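Local coordinates for protein phosphonopyruvate hydrolase (Variovorax sp., PDB 2HJP) that hydrolyses phosphonopyruvate to pyruvate and phosphate, cleaving its phosphorus–carbon bond with the help of a divalent metal ion, at residues A[15-20]-A[75-80]; A[26-31]-A[68-73]; A[156-161]-A[169-174]; A[107-112]-A[136-141]. All coordinates share one frame; numbering follows the deposited sequence.

Contact 1. Residues A[15-20]-A[75-80]; sequences RLFTAM and SIPLIA. With XYS (alpha-D-xylopyranose), chain B.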
loop_
_atom_site.group_PDB
_atom_site.type_symbol
_atom_site.label_atom_id
_atom_site.label_comp_id
_atom_site.label_asym_id
_atom_site.label_seq_id
_atom_site.Cartn_x
_atom_site.Cartn_y
_atom_site.Cartn_z
ATOM N N ARG A 15 8.169 30.942 21.440
ATOM C CA ARG A 15 9.108 29.913 21.930
ATOM C C ARG A 15 9.756 29.276 20.692
ATOM O O ARG A 15 9.180 29.278 19.623
ATOM C CB ARG A 15 8.364 28.776 22.661
ATOM C CG ARG A 15 7.629 29.128 23.964
ATOM C CD ARG A 15 6.873 27.885 24.469
ATOM N NE ARG A 15 5.764 27.559 23.552
ATOM C CZ ARG A 15 5.213 26.351 23.350
ATOM N NH1 ARG A 15 4.216 26.247 22.475
ATOM N NH2 ARG A 15 5.627 25.250 24.002
ATOM N N LEU A 16 10.953 28.746 20.825
ATOM C CA LEU A 16 11.618 28.059 19.710
ATOM C C LEU A 16 11.148 26.594 19.761
ATOM O O LEU A 16 11.340 25.901 20.793
ATOM C CB LEU A 16 13.129 28.096 19.905
ATOM C CG LEU A 16 14.021 27.340 18.934
ATOM C CD1 LEU A 16 13.651 27.704 17.504
ATOM C CD2 LEU A 16 15.511 27.727 19.265
ATOM N N PHE A 17 10.598 26.107 18.650
ATOM C CA PHE A 17 10.044 24.739 18.538
ATOM C C PHE A 17 11.083 23.807 17.878
ATOM O O PHE A 17 11.675 24.161 16.813
ATOM C CB PHE A 17 8.803 24.814 17.656
ATOM C CG PHE A 17 8.046 23.541 17.510
ATOM C CD1 PHE A 17 7.135 23.156 18.473
ATOM C CD2 PHE A 17 8.226 22.750 16.380
ATOM C CE1 PHE A 17 6.383 21.979 18.343
ATOM C CE2 PHE A 17 7.500 21.574 16.198
ATOM C CZ PHE A 17 6.552 21.172 17.199
ATOM N N THR A 18 11.333 22.654 18.491
ATOM C CA THR A 18 12.293 21.709 17.918
ATOM C C THR A 18 11.581 20.499 17.319
ATOM O O THR A 18 10.594 19.982 17.885
ATOM C CB THR A 18 13.293 21.198 18.974
ATOM O OG1 THR A 18 12.580 20.486 19.971
ATOM C CG2 THR A 18 13.999 22.382 19.670
ATOM N N ALA A 19 12.053 20.089 16.160
ATOM C CA ALA A 19 11.440 18.916 15.523
ATOM C C ALA A 19 12.625 18.006 15.097
ATOM O O ALA A 19 13.594 18.472 14.510
ATOM C CB ALA A 19 10.636 19.314 14.266
ATOM N N MET A 20 12.494 16.728 15.377
ATOM C CA MET A 20 13.528 15.697 15.043
ATOM C C MET A 20 13.064 14.724 13.951
ATOM O O MET A 20 11.901 14.211 13.927
ATOM C CB MET A 20 13.854 14.879 16.310
ATOM C CG MET A 20 14.785 13.645 16.080
ATOM S SD MET A 20 16.340 14.127 15.297
ATOM C CE MET A 20 17.204 14.927 16.711
ATOM N N SER A 75 2.003 11.812 20.110
ATOM C CA SER A 75 1.001 12.765 20.551
ATOM C C SER A 75 1.475 14.184 20.199
ATOM O O SER A 75 0.730 15.155 20.366
ATOM C CB SER A 75 0.791 12.645 22.094
ATOM O OG SER A 75 1.873 13.302 22.788
ATOM N N ILE A 76 2.693 14.324 19.650
ATOM C CA ILE A 76 3.201 15.655 19.344
ATOM C C ILE A 76 3.031 15.916 17.821
ATOM O O ILE A 76 2.864 14.960 17.072
ATOM C CB ILE A 76 4.697 15.800 19.784
ATOM C CG1 ILE A 76 5.563 14.731 19.103
ATOM C CG2 ILE A 76 4.768 15.735 21.331
ATOM C CD1 ILE A 76 5.394 13.321 19.526
ATOM N N PRO A 77 3.053 17.189 17.364
ATOM C CA PRO A 77 2.887 17.516 15.931
ATOM C C PRO A 77 3.913 16.883 14.984
ATOM O O PRO A 77 5.112 16.789 15.295
ATOM C CB PRO A 77 3.035 19.046 15.885
ATOM C CG PRO A 77 2.607 19.472 17.263
ATOM C CD PRO A 77 3.230 18.425 18.162
ATOM N N LEU A 78 3.435 16.537 13.811
ATOM C CA LEU A 78 4.261 15.937 12.766
ATOM C C LEU A 78 4.293 16.973 11.638
ATOM O O LEU A 78 3.227 17.450 11.195
ATOM C CB LEU A 78 3.584 14.649 12.228
ATOM C CG LEU A 78 4.184 14.124 10.921
ATOM C CD1 LEU A 78 5.673 13.826 11.120
ATOM C CD2 LEU A 78 3.373 12.820 10.488
ATOM N N ILE A 79 5.499 17.315 11.201
ATOM C CA ILE A 79 5.734 18.224 10.111
ATOM C C ILE A 79 6.162 17.268 8.995
ATOM O O ILE A 79 7.223 16.617 9.111
ATOM C CB ILE A 79 6.904 19.146 10.433
ATOM C CG1 ILE A 79 6.625 19.938 11.712
ATOM C CG2 ILE A 79 7.204 20.034 9.206
ATOM C CD1 ILE A 79 6.851 19.168 13.006
ATOM N N ALA A 80 5.352 17.160 7.936
ATOM C CA ALA A 80 5.695 16.273 6.825
ATOM C C ALA A 80 6.408 16.972 5.655
ATOM O O ALA A 80 5.984 18.050 5.214
ATOM C CB ALA A 80 4.399 15.583 6.311
HETATM C C1 XYS B . 2.411 9.417 24.994
HETATM C C2 XYS B . 1.182 8.480 25.171
HETATM C C3 XYS B . -0.052 9.172 24.512
HETATM C C4 XYS B . -0.295 10.620 25.065
HETATM C C5 XYS B . 0.972 11.463 25.321
HETATM O O1 XYS B . 2.831 9.657 23.629
HETATM O O2 XYS B . 1.435 7.243 24.500
HETATM O O3 XYS B . -1.240 8.347 24.663
HETATM O O4 XYS B . -1.337 11.381 24.417
HETATM O O5 XYS B . 2.201 10.671 25.669
#
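At its edge, near the ring plane, Phe17 meets the Ile79 CD1 methyl, 4.0 Å from Phe17 CE2; the pyrrolidine of Pro77 comes in obliquely, its CG 4.3 Å from Phe17 CZ. With CG anti to the backbone N (chi1 -176°), the Phe17 ring is carried off its strand toward both partners. Ile79 reaches back the other way, the two side chains sliding past each other in opposite directions. A bend at its second torsion (chi2 79°) brings its terminal methyl between two residues of strand 17-21, so that Ile79 CD1 also stands 4.0 Å from Ala19 CB. The contact is wholly apolar. At the far end of 75-80, Ser75 OG lies 3.3 Å from C5 of a bound xylose, and Glu32 OE2 hydrogen-bonds both that hydroxyl and the sugar. Strands 17-21 and 78-81 are the first and third of the TIM barrel, with strand 38-41 between them, and the contact lies on the inner side of the barrel wall, towards the end where helix 3-13 packs. That helix rests on Phe17 and Pro77 through Leu7, strand 229-234 is hydrogen-bonded beside 17-21, and Leu78 faces outward onto helix 60-71.

Contact 2. Residues A[26-31]-A[68-73]; sequences LVAKLA and RAIAST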
loop_
_atom_site.group_PDB
_atom_site.type_symbol
_atom_site.label_atom_id
_atom_site.label_comp_id
_atom_site.label_asym_id
_atom_site.label_seq_id
_atom_site.Cartn_x
_atom_site.Cartn_y
_atom_site.Cartn_z
ATOM N N LEU A 26 8.667 4.000 15.546
ATOM C CA LEU A 26 9.438 3.739 16.751
ATOM C C LEU A 26 10.411 4.922 17.015
ATOM O O LEU A 26 10.509 5.426 18.127
ATOM C CB LEU A 26 10.196 2.368 16.670
ATOM C CG LEU A 26 11.138 1.973 17.836
ATOM C CD1 LEU A 26 10.365 1.872 19.107
ATOM C CD2 LEU A 26 11.860 0.649 17.589
ATOM N N VAL A 27 11.156 5.303 16.000
ATOM C CA VAL A 27 12.084 6.416 16.148
ATOM C C VAL A 27 11.288 7.690 16.516
ATOM O O VAL A 27 11.740 8.499 17.339
ATOM C CB VAL A 27 12.835 6.655 14.806
ATOM C CG1 VAL A 27 13.497 8.032 14.825
ATOM C CG2 VAL A 27 13.867 5.452 14.572
ATOM N N ALA A 28 10.109 7.879 15.914
ATOM C CA ALA A 28 9.294 9.088 16.259
ATOM C C ALA A 28 8.923 9.024 17.731
ATOM O O ALA A 28 8.918 10.049 18.457
ATOM C CB ALA A 28 8.031 9.163 15.364
ATOM N N LYS A 29 8.537 7.823 18.195
ATOM C CA LYS A 29 8.214 7.671 19.615
ATOM C C LYS A 29 9.435 8.014 20.487
ATOM O O LYS A 29 9.293 8.678 21.544
ATOM C CB LYS A 29 7.713 6.248 19.894
ATOM C CG LYS A 29 7.273 5.967 21.358
ATOM C CD LYS A 29 6.535 4.593 21.396
ATOM C CE LYS A 29 5.814 4.342 22.712
ATOM N NZ LYS A 29 5.102 3.018 22.681
ATOM N N LEU A 30 10.643 7.618 20.068
ATOM C CA LEU A 30 11.781 7.956 20.904
ATOM C C LEU A 30 12.011 9.462 20.927
ATOM O O LEU A 30 12.397 9.996 21.971
ATOM C CB LEU A 30 13.031 7.212 20.453
ATOM C CG LEU A 30 12.921 5.687 20.660
ATOM C CD1 LEU A 30 13.999 4.964 19.850
ATOM C CD2 LEU A 30 13.036 5.343 22.167
ATOM N N ALA A 31 11.818 10.129 19.786
ATOM C CA ALA A 31 11.995 11.602 19.733
ATOM C C ALA A 31 11.006 12.245 20.687
ATOM O O ALA A 31 11.391 13.185 21.444
ATOM C CB ALA A 31 11.740 12.159 18.290
ATOM N N ARG A 68 1.132 8.688 8.136
ATOM C CA ARG A 68 -0.051 8.187 8.862
ATOM C C ARG A 68 0.325 7.352 10.085
ATOM O O ARG A 68 -0.211 7.538 11.194
ATOM C CB ARG A 68 -0.928 7.293 7.962
ATOM C CG ARG A 68 -2.389 7.344 8.382
ATOM C CD ARG A 68 -3.221 6.263 7.619
ATOM N NE ARG A 68 -3.055 6.537 6.172
ATOM C CZ ARG A 68 -3.611 7.565 5.529
ATOM N NH1 ARG A 68 -4.432 8.454 6.163
ATOM N NH2 ARG A 68 -3.271 7.768 4.245
ATOM N N ALA A 69 1.223 6.406 9.855
ATOM C CA ALA A 69 1.678 5.539 10.899
ATOM C C ALA A 69 2.392 6.352 12.022
ATOM O O ALA A 69 2.183 6.096 13.184
ATOM C CB ALA A 69 2.656 4.453 10.259
ATOM N N ILE A 70 3.246 7.306 11.656
ATOM C CA ILE A 70 3.904 8.114 12.703
ATOM C C ILE A 70 2.873 8.958 13.498
ATOM O O ILE A 70 2.905 9.015 14.710
ATOM C CB ILE A 70 4.945 9.088 12.089
ATOM C CG1 ILE A 70 6.175 8.287 11.609
ATOM C CG2 ILE A 70 5.309 10.235 13.162
ATOM C CD1 ILE A 70 7.178 9.093 10.796
ATOM N N ALA A 71 1.946 9.625 12.802
ATOM C CA ALA A 71 0.997 10.455 13.500
ATOM C C ALA A 71 0.098 9.604 14.414
ATOM O O ALA A 71 -0.342 10.104 15.420
ATOM C CB ALA A 71 0.157 11.282 12.486
ATOM N N SER A 72 -0.139 8.328 14.089
ATOM C CA SER A 72 -1.007 7.501 14.924
ATOM C C SER A 72 -0.261 6.953 16.130
ATOM O O SER A 72 -0.836 6.333 17.028
ATOM C CB SER A 72 -1.596 6.333 14.094
ATOM O OG SER A 72 -0.560 5.451 13.679
ATOM N N THR A 73 1.042 7.179 16.155
ATOM C CA THR A 73 1.862 6.696 17.256
ATOM C C THR A 73 2.242 7.832 18.235
ATOM O O THR A 73 2.328 7.587 19.404
ATOM C CB THR A 73 3.157 6.066 16.685
ATOM O OG1 THR A 73 2.791 4.947 15.878
ATOM C CG2 THR A 73 4.154 5.566 17.779
#
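Ala28 makes the closest approach, its CB touching Ile70 CG2 at 3.7 Å. The branch of Ile70 that does so is the one anti to its backbone N, and the small methyl of Ala28 lets the two backbones come to 6.5 Å between the CA atoms of these residues. Both side chains also rest on Ile39 of strand 38-41. The arrangement is that of neighbouring outer helices in a (beta/alpha)8 barrel: helices 25-34 and 60-71 lie side by side over the same strand, one preceding it in the chain and the other following it. The second subunit covers part of the first helix: its Phe250, on helix 237-256, packs on Val27 and Ala31, consistent with the swapping of the eighth barrel helix between subunits known from the PEP mutase/isocitrate lyase superfamily. One residue on, Lys29 offers the base of its side chain, CB lying 4.2 Å from Thr73 CG2. Beyond that its chain runs out extended, and the ammonium group bonds to Leu275 O. Thr73 is held by its other branch: OG1 donates to Ala69 O over 3.0 Å, at a C=O...donor angle of 156°. Ser72 OG reaches Ala69 O at 2.9 Å, from the opposite face of the carbonyl plane and at a steeper 112°, so two hydroxyls grip one oxygen. Replacing Thr73 by an alanine would probably leave Ala69 O without one of these donors and open a gap beside Lys29 CB. The backbone adds a turn here, Thr73 N bonding to Ile70 O at 3.0 Å.

Contact 3. Residues A[156-161]-A[169-174]; sequences VEALIA and VRRGQA
Val156 ends the fifth strand of the barrel and packs against Arg171 and Gly172 of helix 165-177, the helix that follows it, so the contact closes a single beta/alpha unit. The two methyls of Val156 divide the work. CG2 meets bare backbone, 3.9 Å from Gly172 N and equally far from Gly172 CA, whereas CG1 points to the start of the neighbouring side chain, 4.3 Å from Arg171 CB. Past the strand, residues 158-160 coil in helical conformation, and Ala161 N bonds to Glu157 O at 2.8 Å. This turn presents Ala158 CB to the aliphatic part of Arg171, whose CD is 4.1 Å away. Arg171 runs extended from CG to NE (chi3 -177°), which takes its guanidinium beyond the alanine to polar partners outside the contact: NE forms a salt bridge with Glu167, and NH1 bonds to Val129 O and the Tyr175 hydroxyl. The charged end is thus fixed while the methylenes serve the apolar packing. Between the touching residues, Glu157 turns away to make a salt bridge with the NE of Arg155, a substrate-binding residue, and so belongs to the second shell of the active site. Around the unit, strand 182-185 is hydrogen-bonded to Val156 through Leu184, helix 193-201 packs on Val169, and helix 131-144 covers Arg171 and Ala174.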
loop_
_atom_site.group_PDB
_atom_site.type_symbol
_atom_site.label_atom_id
_atom_site.label_comp_id
_atom_site.label_asym_id
_atom_site.label_seq_id
_atom_site.Cartn_x
_atom_site.Cartn_y
_atom_site.Cartn_z
ATOM N N VAL A 156 12.654 27.781 0.700
ATOM C CA VAL A 156 13.352 28.581 -0.312
ATOM C C VAL A 156 14.749 27.995 -0.564
ATOM O O VAL A 156 15.581 27.990 0.341
ATOM C CB VAL A 156 13.465 30.087 0.207
ATOM C CG1 VAL A 156 14.394 30.912 -0.703
ATOM C CG2 VAL A 156 12.078 30.722 0.319
ATOM N N GLU A 157 14.984 27.529 -1.787
ATOM C CA GLU A 157 16.237 26.915 -2.221
ATOM C C GLU A 157 17.214 27.880 -2.914
ATOM O O GLU A 157 18.327 27.480 -3.314
ATOM C CB GLU A 157 15.932 25.813 -3.234
ATOM C CG GLU A 157 15.311 24.568 -2.699
ATOM C CD GLU A 157 16.307 23.771 -1.918
ATOM O OE1 GLU A 157 17.322 23.328 -2.488
ATOM O OE2 GLU A 157 16.061 23.607 -0.736
ATOM N N ALA A 158 16.801 29.126 -3.083
ATOM C CA ALA A 158 17.631 30.112 -3.785
ATOM C C ALA A 158 19.103 30.255 -3.267
ATOM O O ALA A 158 20.014 30.484 -4.073
ATOM C CB ALA A 158 16.924 31.461 -3.785
ATOM N N LEU A 159 19.350 30.151 -1.956
ATOM C CA LEU A 159 20.748 30.245 -1.475
ATOM C C LEU A 159 21.535 29.036 -2.035
ATOM O O LEU A 159 22.591 29.170 -2.656
ATOM C CB LEU A 159 20.820 30.271 0.067
ATOM C CG LEU A 159 20.246 31.554 0.705
ATOM C CD1 LEU A 159 20.471 31.666 2.204
ATOM C CD2 LEU A 159 20.925 32.691 0.042
ATOM N N ILE A 160 20.958 27.867 -1.865
ATOM C CA ILE A 160 21.539 26.631 -2.333
ATOM C C ILE A 160 21.738 26.643 -3.862
ATOM O O ILE A 160 22.776 26.197 -4.348
ATOM C CB ILE A 160 20.648 25.458 -1.912
ATOM C CG1 ILE A 160 20.587 25.445 -0.387
ATOM C CG2 ILE A 160 21.117 24.170 -2.577
ATOM C CD1 ILE A 160 21.836 25.062 0.328
ATOM N N ALA A 161 20.775 27.188 -4.602
ATOM C CA ALA A 161 20.826 27.244 -6.062
ATOM C C ALA A 161 21.790 28.311 -6.536
ATOM O O ALA A 161 21.968 28.529 -7.739
ATOM C CB ALA A 161 19.469 27.545 -6.577
ATOM N N VAL A 169 15.451 36.335 -0.371
ATOM C CA VAL A 169 14.469 37.131 0.383
ATOM C C VAL A 169 13.246 37.496 -0.447
ATOM O O VAL A 169 12.107 37.519 0.059
ATOM C CB VAL A 169 15.077 38.427 0.958
ATOM C CG1 VAL A 169 13.949 39.382 1.439
ATOM C CG2 VAL A 169 16.012 38.034 2.073
ATOM N N ARG A 170 13.464 37.791 -1.726
ATOM C CA ARG A 170 12.357 38.129 -2.597
ATOM C C ARG A 170 11.376 36.944 -2.667
ATOM O O ARG A 170 10.162 37.125 -2.629
ATOM C CB ARG A 170 12.895 38.431 -3.995
ATOM C CG ARG A 170 11.770 38.699 -4.975
ATOM N NH2 ARG A 170 14.791 40.394 -6.050
ATOM N N ARG A 171 11.923 35.726 -2.803
ATOM C CA ARG A 171 11.075 34.527 -2.868
ATOM C C ARG A 171 10.365 34.292 -1.567
ATOM O O ARG A 171 9.166 34.028 -1.564
ATOM C CB ARG A 171 11.897 33.283 -3.257
ATOM C CG ARG A 171 12.127 33.235 -4.752
ATOM C CD ARG A 171 13.099 32.143 -5.202
ATOM N NE ARG A 171 13.309 32.221 -6.644
ATOM C CZ ARG A 171 12.589 31.579 -7.571
ATOM N NH1 ARG A 171 11.589 30.773 -7.242
ATOM N NH2 ARG A 171 12.826 31.773 -8.864
ATOM N N GLY A 172 11.081 34.382 -0.454
ATOM C CA GLY A 172 10.412 34.196 0.830
ATOM C C GLY A 172 9.193 35.125 0.971
ATOM O O GLY A 172 8.113 34.734 1.409
ATOM N N GLN A 173 9.376 36.399 0.622
ATOM C CA GLN A 173 8.306 37.396 0.761
ATOM C C GLN A 173 7.137 37.090 -0.173
ATOM O O GLN A 173 5.998 37.272 0.169
ATOM C CB GLN A 173 8.865 38.811 0.461
ATOM C CG GLN A 173 9.722 39.469 1.554
ATOM C CD GLN A 173 10.270 40.813 1.031
ATOM O OE1 GLN A 173 11.017 40.852 0.046
ATOM N NE2 GLN A 173 9.868 41.903 1.652
ATOM N N ALA A 174 7.443 36.613 -1.363
ATOM C CA ALA A 174 6.389 36.285 -2.306
ATOM C C ALA A 174 5.565 35.120 -1.782
ATOM O O ALA A 174 4.332 35.083 -1.953
ATOM C CB ALA A 174 6.997 35.895 -3.681
#

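Contact 4. Residues A[107-112]-A[136-141]; sequences IVMEDK and GKIAAA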
loop_
_atom_site.group_PDB
_atom_site.type_symbol
_atom_site.label_atom_id
_atom_site.label_comp_id
_atom_site.label_asym_id
_atom_site.label_seq_id
_atom_site.Cartn_x
_atom_site.Cartn_y
_atom_site.Cartn_z
ATOM N N ILE A 107 3.171 20.787 6.373
ATOM C CA ILE A 107 3.882 20.233 5.243
ATOM C C ILE A 107 4.902 21.321 4.924
ATOM O O ILE A 107 4.717 22.486 5.254
ATOM C CB ILE A 107 3.008 19.940 4.011
ATOM C CG1 ILE A 107 2.085 21.123 3.619
ATOM C CG2 ILE A 107 2.165 18.731 4.347
ATOM C CD1 ILE A 107 2.781 22.272 2.915
ATOM N N VAL A 108 6.027 20.878 4.383
ATOM C CA VAL A 108 7.141 21.714 3.915
ATOM C C VAL A 108 7.228 21.339 2.417
ATOM O O VAL A 108 7.387 20.174 2.050
ATOM C CB VAL A 108 8.479 21.376 4.606
ATOM C CG1 VAL A 108 9.699 22.183 3.912
ATOM C CG2 VAL A 108 8.374 21.756 6.058
ATOM N N MET A 109 7.167 22.360 1.562
ATOM C CA MET A 109 7.224 22.206 0.109
ATOM C C MET A 109 8.294 23.215 -0.396
ATOM O O MET A 109 8.278 24.378 -0.010
ATOM C CB MET A 109 5.849 22.526 -0.510
ATOM C CG MET A 109 5.814 22.297 -1.970
ATOM S SD MET A 109 4.188 22.448 -2.703
ATOM C CE MET A 109 3.610 24.020 -2.039
ATOM N N GLU A 110 9.235 22.747 -1.200
ATOM C CA GLU A 110 10.345 23.599 -1.715
ATOM C C GLU A 110 10.134 24.070 -3.137
ATOM O O GLU A 110 9.368 23.462 -3.921
ATOM C CB GLU A 110 11.667 22.805 -1.634
ATOM C CG GLU A 110 11.604 21.540 -2.527
ATOM C CD GLU A 110 12.371 20.352 -1.910
ATOM O OE1 GLU A 110 12.949 19.577 -2.677
ATOM O OE2 GLU A 110 12.397 20.216 -0.662
ATOM N N ASP A 111 10.831 25.141 -3.505
ATOM C CA ASP A 111 10.623 25.701 -4.845
ATOM C C ASP A 111 11.581 25.191 -5.946
ATOM O O ASP A 111 11.806 25.877 -6.962
ATOM C CB ASP A 111 10.635 27.243 -4.788
ATOM C CG ASP A 111 11.897 27.805 -4.137
ATOM O OD1 ASP A 111 12.818 27.029 -3.801
ATOM O OD2 ASP A 111 11.968 29.038 -3.947
ATOM N N LYS A 112 12.137 24.004 -5.754
ATOM C CA LYS A 112 13.006 23.427 -6.777
ATOM C C LYS A 112 12.065 23.023 -7.947
ATOM O O LYS A 112 10.869 22.754 -7.738
ATOM C CB LYS A 112 13.708 22.179 -6.243
ATOM C CG LYS A 112 14.584 22.454 -5.052
ATOM C CD LYS A 112 15.798 21.493 -4.869
ATOM C CE LYS A 112 15.442 20.050 -4.727
ATOM N NZ LYS A 112 16.700 19.214 -4.678
ATOM N N GLY A 136 1.537 30.114 -6.781
ATOM C CA GLY A 136 0.314 29.338 -7.071
ATOM C C GLY A 136 0.237 28.023 -6.254
ATOM O O GLY A 136 -0.823 27.585 -5.771
ATOM N N LYS A 137 1.372 27.346 -6.159
ATOM C CA LYS A 137 1.436 26.091 -5.388
ATOM C C LYS A 137 1.144 26.267 -3.883
ATOM O O LYS A 137 0.429 25.487 -3.253
ATOM C CB LYS A 137 2.805 25.464 -5.646
ATOM C CG LYS A 137 2.889 24.920 -7.100
ATOM C CD LYS A 137 4.302 24.512 -7.458
ATOM C CE LYS A 137 4.662 23.197 -6.788
ATOM N NZ LYS A 137 5.860 22.500 -7.434
ATOM N N ILE A 138 1.692 27.306 -3.308
ATOM C CA ILE A 138 1.458 27.582 -1.895
ATOM C C ILE A 138 -0.011 27.981 -1.705
ATOM O O ILE A 138 -0.660 27.525 -0.761
ATOM C CB ILE A 138 2.366 28.776 -1.474
ATOM C CG1 ILE A 138 3.807 28.260 -1.378
ATOM C CG2 ILE A 138 1.896 29.406 -0.132
ATOM C CD1 ILE A 138 4.111 27.182 -0.301
ATOM N N ALA A 139 -0.542 28.842 -2.595
ATOM C CA ALA A 139 -1.958 29.256 -2.480
ATOM C C ALA A 139 -2.865 28.016 -2.627
ATOM O O ALA A 139 -3.890 27.905 -1.938
ATOM C CB ALA A 139 -2.311 30.326 -3.565
ATOM N N ALA A 140 -2.500 27.092 -3.534
ATOM C CA ALA A 140 -3.284 25.834 -3.689
ATOM C C ALA A 140 -3.242 25.022 -2.372
ATOM O O ALA A 140 -4.260 24.400 -1.989
ATOM C CB ALA A 140 -2.720 24.956 -4.853
ATOM N N ALA A 141 -2.080 25.000 -1.698
ATOM C CA ALA A 141 -1.951 24.253 -0.476
ATOM C C ALA A 141 -2.801 24.864 0.605
ATOM O O ALA A 141 -3.506 24.126 1.319
ATOM C CB ALA A 141 -0.470 24.180 0.001
HETATM O O HOH W 1 8.346 23.569 -6.608
#
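Lys137 NZ is gripped by a water molecule and by two backbone carbonyls, Thr84 O and Gly87 O. Strand 106-110 and helix 131-144 form the fourth beta/alpha unit of the TIM barrel, the helix covering the outer face of the strand that precedes it. The water accepts from Lys137 NZ at 2.8 Å and donates both its protons, to Glu110 O, at the end of the strand, and to Lys112 O in the loop after it, each at 2.9 Å. The buried ammonium group is thus provided with three oxygen partners, and the water links helix to strand. A bend in the Lys137 chain (chi3 75°) turns its amine toward these oxygens. Met109 crosses that chain obliquely, with SD 4.2 Å from Lys137 CE. Met109 buries more of its own surface against the other segment than any other residue here and carries the apolar part of the contact. Its side chain leaves the strand extended, CG anti to the backbone N, and bends only at the sulfur (chi3 49°), which lays the CE methyl against the helix. Val92 of helix 89-102 and Phe134, about one turn before Lys137 on helix 131-144, also pack on Met109, while Tyr288 of the third subunit rests on Ala139 and Ala140 farther along. At the helix the methyl settles among three groups: Met109 CE is 3.6 Å from Ile138 CD1, 3.7 Å from Lys137 O and 4.0 Å from Lys137 CB.

In the fold
Contact 1 lies inside the barrel, contact 2 joins two outer helices, and contacts 3 and 4, across the chain's centre from contact 2, each tie a strand and its loop to the following helix. Contact 2, nested in the loop closed by contact 1, touches it at several points, Leu78 CD1 to Ile70 CG2 at 4.1 Å among them. Contacts 1 and 4 share a probable hydrogen bond, Val108 N to Ala80 O (2.9 Å), and contacts 3 and 4 another, Glu157 N to Asp111 OD1 (3.0 Å). Phosphonopyruvate lies about 9 Å from the side chain of Ile79, 10 Å from that of Met109 and 12 Å from that of Val156; the magnesium-binding Asp81 follows contact 1.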